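Long-range contacts in plasmid stabilization system (Mesorhizobium opportunistum, PDB 5CEG), which probably acts as the RelE/ParE-family toxin of a type II toxin-antitoxin system linked to plasmid stabilization: residues 81-86 against 106-111; 15-20 against 99-104. All blocks are in the same frame, centred on the assembly; numbering follows the deposited sequence.

Contact 1 (81-86 with 106-111) and contact 2 (15-20 with 99-104) both use strand 100-108 of one mixed sheet. Their centres are about 19 Å apart, on opposite sides of the chain's centre. Contact 2 pairs the start of strand 100-108 with the first strand, 18-21, in parallel. Contact 1 pairs the end of strand 100-108 with the start of strand 83-90, antiparallel. Along the chain the segments alternate: 15-20, 81-86, 99-104, 106-111. Leu86 O lies 2.7 Å from Val104 N, a probable hydrogen bond between the contacts. Strand 100-108 thus lies between strands 18-21 and 83-90 and ties the first strand into the sheet, against which helices 23-37 and 41-60 pack, as in ParE toxins.

Contact 1 (81-86 against 106-111); sequences APFVLL and VVDGRR. With NA (sodium ion), chain J.
Val84 and Val107 form an antiparallel hydrogen-bonded pair. Val84 N donates to Val107 O at 2.8 Å, and Val107 N to Val84 O at 2.9 Å. Beyond the strand end, Gly109 N donates to Pro82 O at 3.0 Å, which ties the turn before strand 83-90 to the first residue of helix 109-112. Pro82 follows a cis peptide bond.

Asp108 is the N-cap of that helix. Its CG is anti to the backbone N (chi1 -177°), and OD1 accepts from Arg110 N at 2.9 Å. The donor stands above the carboxylate plane. Gly109 O binds the sodium ion, together with two waters and the backbone O atoms of Leu113, Leu116 and the C-terminal Phe117.

Pro82 CG sits 3.7 Å above the centre of the Arg110 guanidinium plane, while Pro82 CB meets Arg110 NE at 3.6 Å. Arg110 NH1 also forms a salt bridge with an acidic side chain of another protein chain. The Phe83 ring lies oblique to Asp108, its plane 64° from the carboxylate, with CD1 closest to Asp108 CA. Leu85 and Val106 lie side by side on the same sheet face as Phe83, and Leu85 CD2 meets Val106 CG2 at 3.6 Å. Phe83 and Val106 also touch helix 23-37. On the other face, the Leu86 side chain crosses that of Val107, with CD1 against CG2.

The chemistry divides along the strands. Apolar side chains pack on both faces of the hairpin, and polar groups gather at its end. The Asp108 cap, the bond from Gly109 to Pro82 and the sodium ion on Gly109 O probably fix the turn from strand to helix together, while the charge of Arg110 is met from another protein chain.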
# COMPACT_ATOMS: atom_id res chain seq x y z
N ALA B 81 8.02 16.40 -12.38
CA ALA B 81 7.45 16.06 -11.08
C ALA B 81 6.83 17.26 -10.37
O ALA B 81 7.44 18.34 -10.33
CB ALA B 81 8.51 15.42 -10.19
N PRO B 82 5.63 17.09 -9.80
CA PRO B 82 4.80 15.87 -9.67
C PRO B 82 3.84 15.62 -10.84
O PRO B 82 2.89 14.83 -10.70
CB PRO B 82 4.00 16.16 -8.40
CG PRO B 82 3.79 17.65 -8.47
CD PRO B 82 5.07 18.21 -9.03
N PHE B 83 4.07 16.28 -11.97
CA PHE B 83 3.17 16.20 -13.11
C PHE B 83 3.68 15.25 -14.18
O PHE B 83 4.87 15.00 -14.32
CB PHE B 83 2.96 17.60 -13.73
CG PHE B 83 2.62 18.64 -12.72
CD1 PHE B 83 1.36 18.67 -12.14
CD2 PHE B 83 3.57 19.57 -12.33
CE1 PHE B 83 1.05 19.62 -11.19
CE2 PHE B 83 3.26 20.53 -11.39
CZ PHE B 83 2.02 20.55 -10.81
N VAL B 84 2.73 14.72 -14.95
CA VAL B 84 3.03 13.91 -16.10
C VAL B 84 2.42 14.62 -17.31
O VAL B 84 1.22 14.89 -17.32
CB VAL B 84 2.43 12.50 -15.93
CG1 VAL B 84 2.50 11.73 -17.21
CG2 VAL B 84 3.13 11.75 -14.78
N LEU B 85 3.25 14.95 -18.29
CA LEU B 85 2.73 15.52 -19.53
C LEU B 85 2.41 14.38 -20.48
O LEU B 85 3.28 13.58 -20.78
CB LEU B 85 3.74 16.47 -20.18
CG LEU B 85 4.21 17.75 -19.49
CD1 LEU B 85 5.26 18.44 -20.35
CD2 LEU B 85 3.08 18.70 -19.22
N LEU B 86 1.17 14.33 -20.96
CA LEU B 86 0.81 13.35 -21.99
C LEU B 86 0.73 14.07 -23.32
O LEU B 86 0.04 15.08 -23.43
CB LEU B 86 -0.54 12.69 -21.69
CG LEU B 86 -0.69 11.97 -20.35
CD1 LEU B 86 -2.11 11.42 -20.22
CD2 LEU B 86 0.35 10.86 -20.26
N VAL B 106 -2.10 17.63 -18.85
CA VAL B 106 -1.11 17.76 -17.78
C VAL B 106 -1.71 17.12 -16.52
O VAL B 106 -2.68 17.64 -15.96
CB VAL B 106 -0.73 19.22 -17.51
CG1 VAL B 106 0.39 19.28 -16.47
CG2 VAL B 106 -0.29 19.92 -18.81
N VAL B 107 -1.16 15.98 -16.10
CA VAL B 107 -1.77 15.20 -15.03
C VAL B 107 -0.96 15.30 -13.74
O VAL B 107 0.24 15.13 -13.76
CB VAL B 107 -1.88 13.73 -15.42
CG1 VAL B 107 -2.57 12.92 -14.32
CG2 VAL B 107 -2.64 13.58 -16.75
N ASP B 108 -1.62 15.61 -12.62
CA ASP B 108 -0.94 15.63 -11.32
C ASP B 108 -0.98 14.23 -10.72
O ASP B 108 -2.05 13.76 -10.35
CB ASP B 108 -1.62 16.64 -10.38
CG ASP B 108 -0.91 16.77 -9.04
OD1 ASP B 108 -0.03 15.95 -8.70
OD2 ASP B 108 -1.22 17.74 -8.31
N GLY B 109 0.17 13.58 -10.63
CA GLY B 109 0.22 12.22 -10.12
C GLY B 109 -0.26 12.10 -8.68
O GLY B 109 -0.73 11.03 -8.27
N ARG B 110 -0.11 13.16 -7.90
CA ARG B 110 -0.58 13.13 -6.52
C ARG B 110 -2.10 13.07 -6.45
O ARG B 110 -2.67 12.57 -5.47
CB ARG B 110 -0.08 14.36 -5.75
CG ARG B 110 1.43 14.44 -5.61
CD ARG B 110 1.78 15.85 -5.11
NE ARG B 110 3.21 16.04 -4.89
CZ ARG B 110 3.78 17.23 -4.75
NH1 ARG B 110 3.03 18.33 -4.85
NH2 ARG B 110 5.08 17.34 -4.53
N ARG B 111 -2.76 13.57 -7.49
CA ARG B 111 -4.21 13.66 -7.51
C ARG B 111 -4.87 12.50 -8.24
O ARG B 111 -6.02 12.16 -7.95
CB ARG B 111 -4.63 14.98 -8.18
CG ARG B 111 -6.13 15.20 -8.27
CD ARG B 111 -6.44 16.43 -9.11
NE ARG B 111 -7.84 16.83 -9.01
CZ ARG B 111 -8.26 18.06 -9.28
NH1 ARG B 111 -7.38 18.99 -9.65
NH2 ARG B 111 -9.55 18.37 -9.17
NA NA J . -0.16 9.32 -6.52
O HOH W 1 -1.55 10.12 -4.72
O HOH W 2 -0.05 7.39 -4.93

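Contact 2 (15-20 against 99-104)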
# COMPACT_ATOMS: atom_id res chain seq x y z
N MET B 15 13.88 25.50 -36.30
CA MET B 15 14.35 24.27 -35.67
C MET B 15 13.30 23.69 -34.73
O MET B 15 12.96 22.50 -34.82
CB MET B 15 15.65 24.53 -34.90
N ALA B 16 12.79 24.51 -33.82
CA ALA B 16 11.72 24.09 -32.92
C ALA B 16 10.45 23.78 -33.71
O ALA B 16 10.10 24.53 -34.62
CB ALA B 16 11.45 25.16 -31.86
N VAL B 17 9.78 22.68 -33.38
CA VAL B 17 8.52 22.35 -34.03
C VAL B 17 7.39 23.15 -33.39
O VAL B 17 7.56 23.71 -32.30
CB VAL B 17 8.21 20.84 -33.95
CG1 VAL B 17 9.44 20.03 -34.31
CG2 VAL B 17 7.72 20.46 -32.57
N ARG B 18 6.24 23.22 -34.07
CA ARG B 18 5.07 23.89 -33.50
C ARG B 18 4.57 23.10 -32.30
O ARG B 18 4.44 21.88 -32.37
CB ARG B 18 3.94 24.04 -34.53
CG ARG B 18 2.69 24.76 -33.98
CD ARG B 18 2.10 25.71 -35.00
NE ARG B 18 0.75 26.19 -34.68
CZ ARG B 18 0.47 27.39 -34.20
NH1 ARG B 18 1.44 28.26 -33.94
NH2 ARG B 18 -0.79 27.74 -33.97
N LEU B 19 4.29 23.79 -31.20
CA LEU B 19 3.76 23.11 -30.03
C LEU B 19 2.43 23.72 -29.64
O LEU B 19 2.31 24.93 -29.43
CB LEU B 19 4.76 23.18 -28.86
CG LEU B 19 4.45 22.20 -27.70
CD1 LEU B 19 5.72 21.59 -27.13
CD2 LEU B 19 3.68 22.91 -26.62
N VAL B 20 1.42 22.87 -29.54
CA VAL B 20 0.09 23.30 -29.18
C VAL B 20 -0.42 22.45 -28.02
O VAL B 20 0.15 21.40 -27.72
CB VAL B 20 -0.88 23.20 -30.38
CG1 VAL B 20 -0.47 24.24 -31.47
CG2 VAL B 20 -0.86 21.80 -30.98
N GLU B 99 5.71 17.82 -37.54
CA GLU B 99 5.05 19.09 -37.85
C GLU B 99 4.50 19.76 -36.59
O GLU B 99 4.60 20.98 -36.44
CB GLU B 99 3.93 18.90 -38.89
CG GLU B 99 3.13 20.17 -39.12
CD GLU B 99 2.78 20.44 -40.57
OE1 GLU B 99 3.34 19.78 -41.46
OE2 GLU B 99 1.94 21.34 -40.81
N TRP B 100 3.93 18.98 -35.68
CA TRP B 100 3.72 19.56 -34.36
C TRP B 100 3.71 18.55 -33.25
O TRP B 100 3.74 17.34 -33.43
CB TRP B 100 2.42 20.36 -34.27
CG TRP B 100 1.23 19.51 -34.39
CD1 TRP B 100 0.46 18.99 -33.40
CD2 TRP B 100 0.67 19.07 -35.61
NE1 TRP B 100 -0.57 18.25 -33.93
CE2 TRP B 100 -0.45 18.29 -35.30
CE3 TRP B 100 1.00 19.26 -36.95
CZ2 TRP B 100 -1.23 17.71 -36.28
CZ3 TRP B 100 0.24 18.69 -37.91
CH2 TRP B 100 -0.86 17.91 -37.58
N VAL B 101 3.82 19.12 -32.06
CA VAL B 101 3.67 18.38 -30.81
C VAL B 101 2.37 18.87 -30.21
O VAL B 101 2.18 20.08 -30.09
CB VAL B 101 4.84 18.63 -29.85
CG1 VAL B 101 4.46 18.23 -28.41
CG2 VAL B 101 6.07 17.86 -30.33
N GLU B 102 1.45 17.96 -29.87
CA GLU B 102 0.27 18.36 -29.11
C GLU B 102 0.34 17.82 -27.68
O GLU B 102 0.38 16.61 -27.49
CB GLU B 102 -1.04 17.86 -29.75
CG GLU B 102 -2.26 18.24 -28.87
CD GLU B 102 -3.61 17.70 -29.34
OE1 GLU B 102 -3.69 17.13 -30.45
OE2 GLU B 102 -4.59 17.89 -28.59
N ILE B 103 0.36 18.72 -26.70
CA ILE B 103 0.25 18.28 -25.31
C ILE B 103 -1.24 18.09 -25.01
O ILE B 103 -2.04 19.03 -25.07
CB ILE B 103 0.91 19.28 -24.35
CG1 ILE B 103 2.41 19.38 -24.69
CG2 ILE B 103 0.71 18.84 -22.90
CD1 ILE B 103 3.21 20.30 -23.80
N VAL B 104 -1.60 16.84 -24.74
CA VAL B 104 -3.01 16.48 -24.61
C VAL B 104 -3.57 16.68 -23.19
O VAL B 104 -4.69 17.15 -23.02
CB VAL B 104 -3.21 15.03 -25.08
CG1 VAL B 104 -4.66 14.58 -24.92
CG2 VAL B 104 -2.78 14.90 -26.55
O HOH W 3 6.69 22.40 -36.83
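Leu19 and Val101 pack obliquely on one face of a parallel strand pair. Leu19 CD1 meets Val101 CG1 at 3.8 Å. The other branch, CD2, touches Ile103 CD1, so one leucine spans two residues of the neighbouring strand. Val101 uses both of its methyls. CG2 is anti to the carbonyl carbon and meets Val17 CG2 at 3.8 Å.

On the opposite face, Val20 crosses Trp100 obliquely. Val20 CG2 approaches the ring at CD1, 3.9 Å away, and also touches Glu102 CB. Trp100 CB packs against Arg18 CB, but the ends of both side chains lead away. Trp100 and Ile103 are each modelled in two conformers, so the contacts of their side-chain ends are less certain.

Three backbone bonds between the two strands set the register. Val101 N donates to Arg18 O at 2.8 Å, Val20 N to Val101 O at 2.9 Å, and Ile103 N to Val20 O at 2.9 Å. Before the first of them, a water bridges Arg18 N and Glu99 O. It accepts from the amide and donates to the carbonyl.

Strand 18-21 is an outer strand of the sheet within this chain. On the Leu19 side, helix 41-60 packs against the pair, with Ala59 touching Leu19 and Leu58 touching Val101. On the Val20 side lies another protein chain, and a basic side chain of that chain forms a salt bridge with Glu102 OE1. Strand 83-90 flanks strand 100-108 on its other edge, where Glu99 and Trp100 both face Val90 in a classic beta bulge.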